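Local coordinates for periplasmic zinc-binding protein troA (PDB 1K0F), which binds zinc with high affinity in the periplasm and delivers it to the membrane permease of the TroABC ABC transporter for import, at residues I55-N58 and L62-K65; I86-R91 and A97-H102. All coordinates share one frame; numbering follows the deposited sequence.

Contact 1: I55-N58 and L62-K65; sequences ILYN and LETK
Glu63 OE2 is gripped by two groups: Asn58 N donates a hydrogen bond to it at 2.9 Å, and Thr8 OG1 is hydrogen-bonded to it as well. This carboxylate sits at the C-terminal end of strand 54-57, a central strand of the four-stranded parallel sheet in the N-terminal half of this cluster 9 solute-binding protein, and it ties the strand end to the loop that leads on to helix 67-73. The bond from Asn58 N is fairly straight (163° at the hydrogen) and uses the syn lone pair of OE2, the side that faces OE1. Glu63 itself is the centre of an inverse gamma turn, in which Thr64 N bonds back to Leu62 O. Its side chain leaves that turn with CG opposite the carbonyl carbon (chi1 -61°) and bends at chi2, bringing the carboxylate back over the strand end. There Glu63 OE1 approaches Asn58 CB at 3.2 Å and also lies at the edge of the Tyr57 ring, in its plane, 3.9 Å from Tyr57 CD2; ring and carboxylate planes are turned 60° apart. The Tyr57 side chain also touches strand 78-81 and meets the ring of Phe70. The backbone N-H of Asn58 would be expected to help stabilise a negative charge on this buried carboxylate, though its ionisation is not established. The rotation of the Asn58 amide is steadied from beyond these segments, with OD1 bonding to Ser83 OG. Leu62 packs against this amide at about a right angle, its CD2 methyl lying 3.6 Å from Asn58 CG and its CB 3.2 Å from Asn58 ND2.

Contact 2: I86-R91 and A97-H102; sequences IPVSQR and AEFDPH
Phe99 receives Arg91 over one ring face, where the CD methylene stands 4.0 Å from the ring centroid and only 4° off its normal, a well-centred CH-pi contact. This is the close-fitting side: Arg91 CB adds a second touch at 3.8 Å from Phe99 CD1, and the ring's CE1 lies 3.4 Å from the carbonyl oxygen of Arg91. The arginine chain, extended from CG to NE (chi3 163°), carries the guanidinium past the ring with its plane tilted 63° to it. Arg91 NE donates to Ile86 O at 2.6 Å, with the acceptor in the guanidinium plane, and NH2 adds a weak bond to the same oxygen. These bonds fix the guanidinium within its own loop, while Val88 CG2 lies over one of its faces. Any cation-pi attraction of Arg91 is at most weak, Arg91 CZ standing 5.4 Å from the Phe99 ring centroid. Phe99 belongs to the short antiparallel hairpin of strands 93-94 and 98-99, which has a classic beta bulge where Ala97 and Glu98 face Leu94. Toward solvent the arrangement is looser. Exposed Val88 approaches the far end of the ring too closely in the model to be trusted, and Ala97 and Glu98 are poorly ordered. Past the hairpin the chain is buried again, and there the zinc ligand His102 gives a nearly straight hydrogen bond from ND1 to Asp100 OD1 at 2.8 Å.

Contact 1 closes before contact 2 opens along the chain, and their centres lie 14 Å apart, yet 55-58 and 62-65 both touch 97-102. Asn58 ND2 probably hydrogen-bonds to Pro101 O at 2.8 Å, and Leu62 CB packs 3.6 Å from Pro101 CB. The join falls beside the zinc site of His37, His102, His168 and Asp248, which holds no metal in this closed structure. Contact 2 supplies the ligand His102, and Leu62 of contact 1 lines the site with its CD1 4.1 Å from His102 NE2. The packing of Phe99 is more remote, its side chain about 11 Å from that of His37.

Contact 1: I55-N58 and L62-K65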
loop_
_atom_site.group_PDB
_atom_site.type_symbol
_atom_site.label_atom_id
_atom_site.label_comp_id
_atom_site.label_asym_id
_atom_site.label_seq_id
_atom_site.Cartn_x
_atom_site.Cartn_y
_atom_site.Cartn_z
ATOM N N ILE A 55 0.225 -13.705 13.246
ATOM C CA ILE A 55 0.478 -12.285 13.062
ATOM C C ILE A 55 1.010 -12.080 11.649
ATOM O O ILE A 55 1.949 -12.759 11.219
ATOM C CB ILE A 55 1.504 -11.733 14.064
ATOM C CG1 ILE A 55 0.868 -11.611 15.451
ATOM C CG2 ILE A 55 1.978 -10.358 13.609
ATOM C CD1 ILE A 55 1.860 -11.249 16.536
ATOM N N LEU A 56 0.392 -11.141 10.933
ATOM C CA LEU A 56 0.761 -10.848 9.555
ATOM C C LEU A 56 1.154 -9.395 9.344
ATOM O O LEU A 56 0.455 -8.472 9.764
ATOM C CB LEU A 56 -0.394 -11.204 8.614
ATOM C CG LEU A 56 -0.661 -12.695 8.382
ATOM C CD1 LEU A 56 -1.810 -12.862 7.398
ATOM C CD2 LEU A 56 0.595 -13.371 7.864
ATOM N N TYR A 57 2.285 -9.209 8.680
ATOM C CA TYR A 57 2.777 -7.885 8.379
ATOM C C TYR A 57 3.591 -7.915 7.088
ATOM O O TYR A 57 4.044 -8.971 6.637
ATOM C CB TYR A 57 3.605 -7.341 9.548
ATOM C CG TYR A 57 4.922 -8.044 9.822
ATOM C CD1 TYR A 57 4.957 -9.347 10.325
ATOM C CD2 TYR A 57 6.137 -7.367 9.654
ATOM C CE1 TYR A 57 6.155 -9.949 10.652
ATOM C CE2 TYR A 57 7.345 -7.966 9.982
ATOM C CZ TYR A 57 7.349 -9.254 10.480
ATOM O OH TYR A 57 8.556 -9.847 10.781
ATOM N N ASN A 58 3.752 -6.745 6.488
ATOM C CA ASN A 58 4.480 -6.587 5.243
ATOM C C ASN A 58 5.876 -7.200 5.218
ATOM O O ASN A 58 6.129 -8.235 4.587
ATOM C CB ASN A 58 4.603 -5.099 4.933
ATOM C CG ASN A 58 4.535 -4.802 3.460
ATOM O OD1 ASN A 58 3.750 -5.420 2.731
ATOM N ND2 ASN A 58 5.344 -3.850 3.009
ATOM N N LEU A 62 8.453 -2.038 6.100
ATOM C CA LEU A 62 7.354 -1.102 5.912
ATOM C C LEU A 62 6.954 -0.514 7.254
ATOM O O LEU A 62 7.049 0.691 7.478
ATOM C CB LEU A 62 6.149 -1.798 5.280
ATOM C CG LEU A 62 4.946 -0.874 5.184
ATOM C CD1 LEU A 62 5.132 0.048 4.008
ATOM C CD2 LEU A 62 3.676 -1.675 5.054
ATOM N N GLU A 63 6.507 -1.394 8.140
ATOM C CA GLU A 63 6.063 -1.032 9.478
ATOM C C GLU A 63 7.231 -0.713 10.406
ATOM O O GLU A 63 7.270 -1.149 11.554
ATOM C CB GLU A 63 5.234 -2.187 10.046
ATOM C CG GLU A 63 3.986 -2.497 9.220
ATOM C CD GLU A 63 4.155 -3.682 8.276
ATOM O OE1 GLU A 63 5.301 -4.005 7.887
ATOM O OE2 GLU A 63 3.128 -4.294 7.920
ATOM N N THR A 64 8.173 0.066 9.885
ATOM C CA THR A 64 9.373 0.486 10.606
ATOM C C THR A 64 9.335 0.433 12.132
ATOM O O THR A 64 10.228 -0.135 12.762
ATOM C CB THR A 64 9.758 1.921 10.201
ATOM O OG1 THR A 64 8.693 2.817 10.559
ATOM C CG2 THR A 64 10.001 2.003 8.699
ATOM N N LYS A 65 8.302 1.025 12.725
ATOM C CA LYS A 65 8.178 1.084 14.180
ATOM C C LYS A 65 7.510 -0.100 14.887
ATOM O O LYS A 65 6.816 0.088 15.885
ATOM C CB LYS A 65 7.449 2.374 14.563
ATOM C CG LYS A 65 8.344 3.605 14.595
ATOM C CD LYS A 65 7.795 4.719 13.723
ATOM C CE LYS A 65 8.722 5.914 13.736
ATOM N NZ LYS A 65 10.142 5.484 13.871
#

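Contact 2: I86-R91 and A97-H102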
loop_
_atom_site.group_PDB
_atom_site.type_symbol
_atom_site.label_atom_id
_atom_site.label_comp_id
_atom_site.label_asym_id
_atom_site.label_seq_id
_atom_site.Cartn_x
_atom_site.Cartn_y
_atom_site.Cartn_z
ATOM N N ILE A 86 9.307 -11.969 -1.364
ATOM C CA ILE A 86 9.517 -11.502 -2.728
ATOM C C ILE A 86 10.991 -11.666 -3.041
ATOM O O ILE A 86 11.836 -11.061 -2.382
ATOM C CB ILE A 86 9.096 -10.017 -2.870
ATOM C CG1 ILE A 86 7.612 -9.945 -3.239
ATOM C CG2 ILE A 86 9.916 -9.325 -3.932
ATOM C CD1 ILE A 86 6.819 -8.868 -2.523
ATOM N N PRO A 87 11.323 -12.505 -4.040
ATOM C CA PRO A 87 12.733 -12.693 -4.379
ATOM C C PRO A 87 13.393 -11.336 -4.386
ATOM O O PRO A 87 13.150 -10.548 -5.295
ATOM C CB PRO A 87 12.693 -13.312 -5.769
ATOM C CG PRO A 87 11.378 -14.005 -5.837
ATOM C CD PRO A 87 10.433 -13.306 -4.900
ATOM N N VAL A 88 14.203 -11.056 -3.365
ATOM C CA VAL A 88 14.877 -9.764 -3.250
ATOM C C VAL A 88 15.100 -9.127 -4.612
ATOM O O VAL A 88 14.985 -7.916 -4.764
ATOM C CB VAL A 88 16.234 -9.891 -2.537
ATOM C CG1 VAL A 88 17.111 -8.696 -2.871
ATOM C CG2 VAL A 88 16.019 -9.986 -1.030
ATOM N N SER A 89 15.408 -9.958 -5.598
ATOM C CA SER A 89 15.631 -9.504 -6.961
ATOM C C SER A 89 14.584 -8.502 -7.411
ATOM O O SER A 89 14.917 -7.452 -7.958
ATOM C CB SER A 89 15.576 -10.684 -7.915
ATOM O OG SER A 89 14.263 -11.216 -7.942
ATOM N N GLN A 90 13.317 -8.845 -7.193
ATOM C CA GLN A 90 12.195 -8.003 -7.606
ATOM C C GLN A 90 11.884 -6.798 -6.740
ATOM O O GLN A 90 11.081 -5.957 -7.127
ATOM C CB GLN A 90 10.932 -8.853 -7.736
ATOM C CG GLN A 90 10.737 -9.415 -9.123
ATOM C CD GLN A 90 9.903 -10.676 -9.126
ATOM O OE1 GLN A 90 8.875 -10.742 -9.800
ATOM N NE2 GLN A 90 10.341 -11.687 -8.379
ATOM N N ARG A 91 12.502 -6.699 -5.574
ATOM C CA ARG A 91 12.238 -5.559 -4.709
ATOM C C ARG A 91 13.096 -4.357 -5.072
ATOM O O ARG A 91 14.320 -4.431 -5.025
ATOM C CB ARG A 91 12.496 -5.928 -3.254
ATOM C CG ARG A 91 12.556 -7.409 -2.981
ATOM C CD ARG A 91 13.014 -7.624 -1.566
ATOM N NE ARG A 91 12.732 -8.967 -1.095
ATOM C CZ ARG A 91 12.976 -9.374 0.141
ATOM N NH1 ARG A 91 13.508 -8.536 1.025
ATOM N NH2 ARG A 91 12.696 -10.619 0.489
ATOM N N ALA A 97 20.416 1.175 -0.118
ATOM C CA ALA A 97 20.300 1.012 1.323
ATOM C C ALA A 97 18.910 0.526 1.720
ATOM O O ALA A 97 18.764 -0.321 2.606
ATOM C CB ALA A 97 20.614 2.336 2.019
ATOM N N GLU A 98 17.894 1.060 1.048
ATOM C CA GLU A 98 16.511 0.706 1.342
ATOM C C GLU A 98 15.869 -0.238 0.334
ATOM O O GLU A 98 16.352 -0.408 -0.783
ATOM C CB GLU A 98 15.666 1.975 1.435
ATOM C CG GLU A 98 14.553 1.892 2.458
ATOM C CD GLU A 98 15.069 2.050 3.867
ATOM O OE1 GLU A 98 16.277 2.336 4.014
ATOM O OE2 GLU A 98 14.270 1.899 4.817
ATOM N N PHE A 99 14.763 -0.841 0.748
ATOM C CA PHE A 99 14.003 -1.769 -0.083
ATOM C C PHE A 99 12.549 -1.296 -0.109
ATOM O O PHE A 99 11.802 -1.512 0.846
ATOM C CB PHE A 99 14.067 -3.188 0.505
ATOM C CG PHE A 99 15.025 -4.108 -0.203
ATOM C CD1 PHE A 99 15.289 -3.953 -1.562
ATOM C CD2 PHE A 99 15.671 -5.126 0.493
ATOM C CE1 PHE A 99 16.179 -4.807 -2.219
ATOM C CE2 PHE A 99 16.566 -5.986 -0.158
ATOM C CZ PHE A 99 16.819 -5.822 -1.518
ATOM N N ASP A 100 12.163 -0.640 -1.200
ATOM C CA ASP A 100 10.802 -0.134 -1.362
ATOM C C ASP A 100 9.811 -1.199 -0.902
ATOM O O ASP A 100 9.670 -2.244 -1.524
ATOM C CB ASP A 100 10.562 0.220 -2.833
ATOM C CG ASP A 100 9.316 1.075 -3.043
ATOM O OD1 ASP A 100 8.731 1.544 -2.048
ATOM O OD2 ASP A 100 8.920 1.274 -4.215
ATOM N N PRO A 101 9.120 -0.935 0.213
ATOM C CA PRO A 101 8.139 -1.868 0.780
ATOM C C PRO A 101 6.726 -1.808 0.210
ATOM O O PRO A 101 5.878 -2.615 0.585
ATOM C CB PRO A 101 8.157 -1.534 2.264
ATOM C CG PRO A 101 8.608 -0.097 2.333
ATOM C CD PRO A 101 9.246 0.282 1.028
ATOM N N HIS A 102 6.479 -0.870 -0.697
ATOM C CA HIS A 102 5.152 -0.703 -1.280
ATOM C C HIS A 102 4.883 -1.610 -2.460
ATOM O O HIS A 102 4.420 -1.163 -3.504
ATOM C CB HIS A 102 4.966 0.749 -1.673
ATOM C CG HIS A 102 5.279 1.704 -0.567
ATOM N ND1 HIS A 102 6.557 2.150 -0.308
ATOM C CD2 HIS A 102 4.484 2.273 0.371
ATOM C CE1 HIS A 102 6.537 2.953 0.740
ATOM N NE2 HIS A 102 5.290 3.046 1.171
#